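Local coordinates for type IV secretion protein Dot (Legionella pneumophila, PDB 6KS5) that acts as a deubiquitinase that regulates K63-linked polyubiquitin on the Legionella phagosome, probably as a secreted cysteine protease, at residues 142-146 and 147-151; 26-29 and 30-33. One frame throughout, in Å; residues are numbered along the deposited sequence.

How the contacts relate
Coming from the N terminus, the chain leaves the short strand 20-21 and runs through a loop into helix 29-40. Contact 2 (26-29 and 30-33) forms at that entry, deep in the protein, its centre about 7 Å from the centre of the chain, with helices 95-112 and 222-231 packed nearby. Much further along, helix 130-140 ends and a short loop leads to helix 146-150; contact 1 (142-146 and 147-151) closes this turn at the surface, its centre about 21 Å from the centre of the chain. Both are local helix starts, in series, neither nested nor crossing. The centres of contacts 1 and 2 are about 25 Å apart and their nearest atoms about 11 Å, so the two do not touch.

Contact 1 (142-146 and 147-151); sequences SFMSK and EELKS
Lys146 brings its ammonium group over the carboxylate of Glu147 in a salt bridge, with Lys146 NZ 2.6 Å from Glu147 OE2 and 38° out of the carboxylate plane. The two side chains run side by side in the same direction, and the lysine's bend at its last torsion (chi4 -37°) turns NZ onto the acid. The second carboxylate, that of Glu148, reaches back beside the loop, with OE1 3.7 Å from Met144 CG. That same CG lies over one face of the Phe143 ring, offset toward the rim.

Met144 and Leu149 form the apolar side, their chains crossing at about a right angle: Met144 CB stands 3.8 Å from Leu149 CD1, and the methionine's CE rests near CG and CD2 of the leucine. Ser145 occupies the N-cap. Its OG accepts a weak bond from Glu147 N, although the position of that hydroxyl is uncertain. The first turn proper is marked by Leu149 N donating to Ser145 O (3.2 Å), while Lys146 O takes weak bonds from Leu149 N and Lys150 N.

Lys150 CE passes 3.9 Å from Lys146 CG, but its NZ goes to Glu162 in a salt bridge, tying the turn to helix 162-173. Leu149 packs on Tyr137 and Tyr140 and Lys146 on Tyr137, which seats helix 146-150 against helix 130-140 through these side chains.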
ATOM      1  N   SER A 142      12.500  14.557  19.867  1.00 83.59           N
ATOM      2  CA  SER A 142      12.823  15.646  20.776  1.00 87.61           C
ATOM      3  C   SER A 142      12.939  16.979  20.057  1.00 93.36           C
ATOM      4  O   SER A 142      12.946  18.020  20.721  1.00 98.28           O
ATOM      5  CB  SER A 142      14.110  15.340  21.544  1.00 89.28           C
ATOM      6  OG  SER A 142      13.790  14.731  22.789  1.00 87.23           O
ATOM      7  N   PHE A 143      13.052  16.970  18.729  1.00 89.61           N
ATOM      8  CA  PHE A 143      13.110  18.207  17.963  1.00 96.06           C
ATOM      9  C   PHE A 143      12.305  18.120  16.670  1.00 95.02           C
ATOM     10  O   PHE A 143      12.372  19.045  15.848  1.00100.92           O
ATOM     11  CB  PHE A 143      14.569  18.562  17.662  1.00101.88           C
ATOM     12  CG  PHE A 143      15.245  17.588  16.743  1.00100.67           C
ATOM     13  CD1 PHE A 143      15.678  16.360  17.217  1.00 96.17           C
ATOM     14  CD2 PHE A 143      15.461  17.906  15.407  1.00104.04           C
ATOM     15  CE1 PHE A 143      16.295  15.465  16.382  1.00 94.31           C
ATOM     16  CE2 PHE A 143      16.083  17.010  14.561  1.00101.86           C
ATOM     17  CZ  PHE A 143      16.501  15.787  15.050  1.00 96.77           C
ATOM     18  N   MET A 144      11.556  17.042  16.460  1.00 95.48           N
ATOM     19  CA  MET A 144      10.795  16.838  15.236  1.00 93.90           C
ATOM     20  C   MET A 144       9.340  16.573  15.586  1.00 91.86           C
ATOM     21  O   MET A 144       9.046  15.703  16.413  1.00 90.51           O
ATOM     22  CB  MET A 144      11.361  15.669  14.415  1.00 90.42           C
ATOM     23  CG  MET A 144      12.485  16.063  13.471  1.00 94.73           C
ATOM     24  SD  MET A 144      12.601  14.954  12.052  1.00 91.90           S
ATOM     25  CE  MET A 144      13.214  13.461  12.817  1.00 85.76           C
ATOM     26  N   SER A 145       8.439  17.323  14.958  1.00 95.33           N
ATOM     27  CA  SER A 145       7.016  17.075  15.116  1.00 96.19           C
ATOM     28  C   SER A 145       6.661  15.679  14.610  1.00 93.02           C
ATOM     29  O   SER A 145       7.363  15.089  13.785  1.00 91.53           O
ATOM     30  CB  SER A 145       6.209  18.132  14.365  1.00100.10           C
ATOM     31  OG  SER A 145       4.992  17.591  13.882  1.00 98.91           O
ATOM     32  N   LYS A 146       5.552  15.142  15.129  1.00 93.48           N
ATOM     33  CA  LYS A 146       5.115  13.815  14.704  1.00 90.49           C
ATOM     34  C   LYS A 146       4.720  13.810  13.229  1.00 89.91           C
ATOM     35  O   LYS A 146       4.939  12.817  12.526  1.00 87.71           O
ATOM     36  CB  LYS A 146       3.959  13.328  15.588  1.00 90.95           C
ATOM     37  CG  LYS A 146       2.608  13.995  15.319  1.00 93.07           C
ATOM     38  CD  LYS A 146       1.529  13.512  16.284  1.00 93.80           C
ATOM     39  CE  LYS A 146       0.342  14.467  16.316  1.00 97.20           C
ATOM     40  NZ  LYS A 146       0.763  15.896  16.211  1.00102.67           N
ATOM     41  N   GLU A 147       4.147  14.915  12.741  1.00 92.47           N
ATOM     42  CA  GLU A 147       3.814  15.012  11.324  1.00 93.71           C
ATOM     43  C   GLU A 147       5.066  14.991  10.457  1.00 93.54           C
ATOM     44  O   GLU A 147       5.037  14.464   9.337  1.00 93.91           O
ATOM     45  CB  GLU A 147       3.001  16.279  11.057  1.00 97.43           C
ATOM     46  CG  GLU A 147       1.627  16.279  11.703  1.00 99.02           C
ATOM     47  CD  GLU A 147       1.663  16.746  13.150  1.00100.27           C
ATOM     48  OE1 GLU A 147       2.771  17.037  13.652  1.00100.17           O
ATOM     49  OE2 GLU A 147       0.588  16.815  13.789  1.00101.23           O
ATOM     50  N   GLU A 148       6.172  15.553  10.955  1.00 89.87           N
ATOM     51  CA  GLU A 148       7.435  15.472  10.229  1.00 91.50           C
ATOM     52  C   GLU A 148       7.955  14.041  10.170  1.00 89.13           C
ATOM     53  O   GLU A 148       8.657  13.676   9.217  1.00 89.82           O
ATOM     54  CB  GLU A 148       8.469  16.393  10.875  1.00 94.69           C
ATOM     55  CG  GLU A 148       8.000  17.830  11.027  1.00 99.94           C
ATOM     56  CD  GLU A 148       9.073  18.738  11.593  1.00105.51           C
ATOM     57  OE1 GLU A 148      10.247  18.315  11.626  1.00104.72           O
ATOM     58  OE2 GLU A 148       8.745  19.875  11.998  1.00110.43           O
ATOM     59  N   LEU A 149       7.621  13.220  11.164  1.00 86.78           N
ATOM     60  CA  LEU A 149       7.972  11.809  11.152  1.00 83.91           C
ATOM     61  C   LEU A 149       6.918  10.943  10.471  1.00 83.26           C
ATOM     62  O   LEU A 149       7.191   9.771  10.189  1.00 81.28           O
ATOM     63  CB  LEU A 149       8.201  11.312  12.587  1.00 80.96           C
ATOM     64  CG  LEU A 149       9.484  11.768  13.292  1.00 81.12           C
ATOM     65  CD1 LEU A 149       9.169  12.577  14.537  1.00 82.94           C
ATOM     66  CD2 LEU A 149      10.360  10.573  13.646  1.00 79.05           C
ATOM     67  N   LYS A 150       5.728  11.488  10.198  1.00 83.52           N
ATOM     68  CA  LYS A 150       4.712  10.757   9.451  1.00 84.61           C
ATOM     69  C   LYS A 150       4.937  10.815   7.945  1.00 86.90           C
ATOM     70  O   LYS A 150       4.454   9.935   7.223  1.00 87.38           O
ATOM     71  CB  LYS A 150       3.318  11.302   9.773  1.00 86.07           C
ATOM     72  CG  LYS A 150       2.758  10.867  11.115  1.00 84.88           C
ATOM     73  CD  LYS A 150       1.328  11.364  11.291  1.00 87.65           C
ATOM     74  CE  LYS A 150       0.993  11.600  12.755  1.00 88.18           C
ATOM     75  NZ  LYS A 150      -0.465  11.819  12.966  1.00 90.50           N
ATOM     76  N   SER A 151       5.648  11.826   7.457  1.00 85.19           N
ATOM     77  CA  SER A 151       6.034  11.894   6.058  1.00 87.17           C
ATOM     78  C   SER A 151       7.273  11.066   5.762  1.00 85.66           C
ATOM     79  O   SER A 151       7.751  11.064   4.622  1.00 88.33           O
ATOM     80  CB  SER A 151       6.284  13.349   5.645  1.00 90.41           C
ATOM     81  OG  SER A 151       7.673  13.640   5.643  1.00 92.00           O
TER

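Contact 2 (26-29 and 30-33); sequences FDNC and FFHN
Asn33 grips the carbonyl of Cys29 twice, with ND2 2.6 Å and the backbone N 3.1 Å from Cys29 O, approaching from opposite faces of the carbonyl plane. The oxygen lies close to the plane of the Asn33 amide. One residue earlier, His32 N donates a nearly straight bond to Asn28 O at 2.7 Å.

This same oxygen sits 3.1 Å above one face of the His32 ring, toward its rim. Asn28 CB shares that face in a CH-pi contact, 3.9 Å from the ring centroid. Asn28 OD1 meets the edge of the Phe31 ring, 3.6 Å from CD2, with the amide and ring planes 72° apart. Asn28 holds the N-cap position of helix 29-40, yet its side chain makes no capping bond and OD1 accepts from Arg106 instead, while His32 ND1 is bonded to Ser23 O. Phe31 packs on helix 95-112 and Phe30 on helix 222-231.

In Cys29, chi1 of 171° sets SG beside the carbonyl carbon, 3.9 Å from Asn33 ND2. An Asp-Asn-Cys sequence entering a buried helix, with His270 against the cysteine side chain, is consistent with the cysteine-protease site of OTU-type deubiquitinases.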
ATOM      1  N   PHE A  26      -7.068   7.040  -5.669  1.00 85.88           N
ATOM      2  CA  PHE A  26      -7.330   6.295  -4.439  1.00 83.45           C
ATOM      3  C   PHE A  26      -6.051   5.882  -3.722  1.00 83.22           C
ATOM      4  O   PHE A  26      -6.059   4.926  -2.946  1.00 83.09           O
ATOM      5  CB  PHE A  26      -8.192   5.061  -4.712  1.00 83.88           C
ATOM      6  CG  PHE A  26      -9.539   5.383  -5.273  1.00 84.61           C
ATOM      7  CD1 PHE A  26     -10.612   5.625  -4.431  1.00 83.04           C
ATOM      8  CD2 PHE A  26      -9.735   5.445  -6.642  1.00 87.39           C
ATOM      9  CE1 PHE A  26     -11.859   5.916  -4.944  1.00 84.00           C
ATOM     10  CE2 PHE A  26     -10.977   5.738  -7.163  1.00 88.39           C
ATOM     11  CZ  PHE A  26     -12.043   5.971  -6.312  1.00 86.76           C
ATOM     12  N   ASP A  27      -4.946   6.579  -3.984  1.00 86.40           N
ATOM     13  CA  ASP A  27      -3.664   6.306  -3.335  1.00 86.15           C
ATOM     14  C   ASP A  27      -3.244   4.838  -3.480  1.00 87.82           C
ATOM     15  O   ASP A  27      -2.552   4.291  -2.618  1.00 88.49           O
ATOM     16  CB  ASP A  27      -3.698   6.722  -1.857  1.00 84.07           C
ATOM     17  CG  ASP A  27      -3.777   8.245  -1.665  1.00 83.55           C
ATOM     18  OD1 ASP A  27      -3.709   8.988  -2.666  1.00 85.01           O
ATOM     19  OD2 ASP A  27      -3.905   8.703  -0.508  1.00 82.11           O
ATOM     20  N   ASN A  28      -3.653   4.190  -4.576  1.00 79.35           N
ATOM     21  CA  ASN A  28      -3.340   2.790  -4.853  1.00 82.52           C
ATOM     22  C   ASN A  28      -2.301   2.659  -5.969  1.00 84.02           C
ATOM     23  O   ASN A  28      -2.263   1.661  -6.683  1.00 86.03           O
ATOM     24  CB  ASN A  28      -4.627   2.017  -5.185  1.00 84.01           C
ATOM     25  CG  ASN A  28      -5.442   1.657  -3.935  1.00 82.36           C
ATOM     26  OD1 ASN A  28      -4.889   1.551  -2.843  1.00 81.67           O
ATOM     27  ND2 ASN A  28      -6.756   1.462  -4.098  1.00 80.59           N
ATOM     28  N   CYS A  29      -1.428   3.655  -6.094  1.00 81.63           N
ATOM     29  CA  CYS A  29      -0.538   3.751  -7.246  1.00 84.46           C
ATOM     30  C   CYS A  29       0.396   2.542  -7.341  1.00 85.80           C
ATOM     31  O   CYS A  29       0.655   2.048  -8.445  1.00 86.85           O
ATOM     32  CB  CYS A  29       0.259   5.049  -7.147  1.00 84.27           C
ATOM     33  SG  CYS A  29       1.586   5.220  -8.351  1.00 86.42           S
ATOM     34  N   PHE A  30       0.889   2.029  -6.197  1.00 79.05           N
ATOM     35  CA  PHE A  30       1.719   0.838  -6.235  1.00 80.71           C
ATOM     36  C   PHE A  30       0.900  -0.394  -6.578  1.00 83.70           C
ATOM     37  O   PHE A  30       1.362  -1.260  -7.328  1.00 85.69           O
ATOM     38  CB  PHE A  30       2.405   0.629  -4.909  1.00 79.78           C
ATOM     39  CG  PHE A  30       3.003  -0.745  -4.799  1.00 82.80           C
ATOM     40  CD1 PHE A  30       4.204  -1.019  -5.425  1.00 84.10           C
ATOM     41  CD2 PHE A  30       2.377  -1.767  -4.095  1.00 84.48           C
ATOM     42  CE1 PHE A  30       4.775  -2.245  -5.354  1.00 86.32           C
ATOM     43  CE2 PHE A  30       2.941  -3.012  -4.020  1.00 86.83           C
ATOM     44  CZ  PHE A  30       4.147  -3.255  -4.656  1.00 88.23           C
ATOM     45  N   PHE A  31      -0.282  -0.530  -5.974  1.00 82.42           N
ATOM     46  CA  PHE A  31      -1.119  -1.673  -6.293  1.00 83.44           C
ATOM     47  C   PHE A  31      -1.529  -1.649  -7.755  1.00 83.39           C
ATOM     48  O   PHE A  31      -1.638  -2.705  -8.389  1.00 84.09           O
ATOM     49  CB  PHE A  31      -2.337  -1.694  -5.381  1.00 83.02           C
ATOM     50  CG  PHE A  31      -2.008  -1.945  -3.950  1.00 83.11           C
ATOM     51  CD1 PHE A  31      -1.323  -3.087  -3.570  1.00 85.53           C
ATOM     52  CD2 PHE A  31      -2.379  -1.033  -2.980  1.00 80.88           C
ATOM     53  CE1 PHE A  31      -1.023  -3.317  -2.240  1.00 86.24           C
ATOM     54  CE2 PHE A  31      -2.083  -1.254  -1.650  1.00 81.24           C
ATOM     55  CZ  PHE A  31      -1.406  -2.396  -1.277  1.00 84.33           C
ATOM     56  N   HIS A  32      -1.727  -0.456  -8.319  1.00 84.57           N
ATOM     57  CA  HIS A  32      -1.975  -0.367  -9.751  1.00 85.87           C
ATOM     58  C   HIS A  32      -0.768  -0.868 -10.537  1.00 86.82           C
ATOM     59  O   HIS A  32      -0.928  -1.577 -11.535  1.00 87.61           O
ATOM     60  CB  HIS A  32      -2.329   1.069 -10.138  1.00 84.67           C
ATOM     61  CG  HIS A  32      -3.591   1.576  -9.513  1.00 83.17           C
ATOM     62  ND1 HIS A  32      -3.878   2.921  -9.399  1.00 82.25           N
ATOM     63  CD2 HIS A  32      -4.642   0.922  -8.961  1.00 82.71           C
ATOM     64  CE1 HIS A  32      -5.048   3.073  -8.805  1.00 81.24           C
ATOM     65  NE2 HIS A  32      -5.532   1.876  -8.527  1.00 81.78           N
ATOM     66  N   ASN A  33       0.447  -0.525 -10.090  1.00 84.62           N
ATOM     67  CA  ASN A  33       1.659  -1.070 -10.702  1.00 85.55           C
ATOM     68  C   ASN A  33       1.694  -2.592 -10.598  1.00 87.71           C
ATOM     69  O   ASN A  33       1.976  -3.290 -11.579  1.00 89.33           O
ATOM     70  CB  ASN A  33       2.904  -0.476 -10.037  1.00 84.57           C
ATOM     71  CG  ASN A  33       3.283   0.882 -10.594  1.00 84.48           C
ATOM     72  OD1 ASN A  33       4.295   1.021 -11.276  1.00 83.25           O
ATOM     73  ND2 ASN A  33       2.489   1.897 -10.276  1.00 84.10           N
TER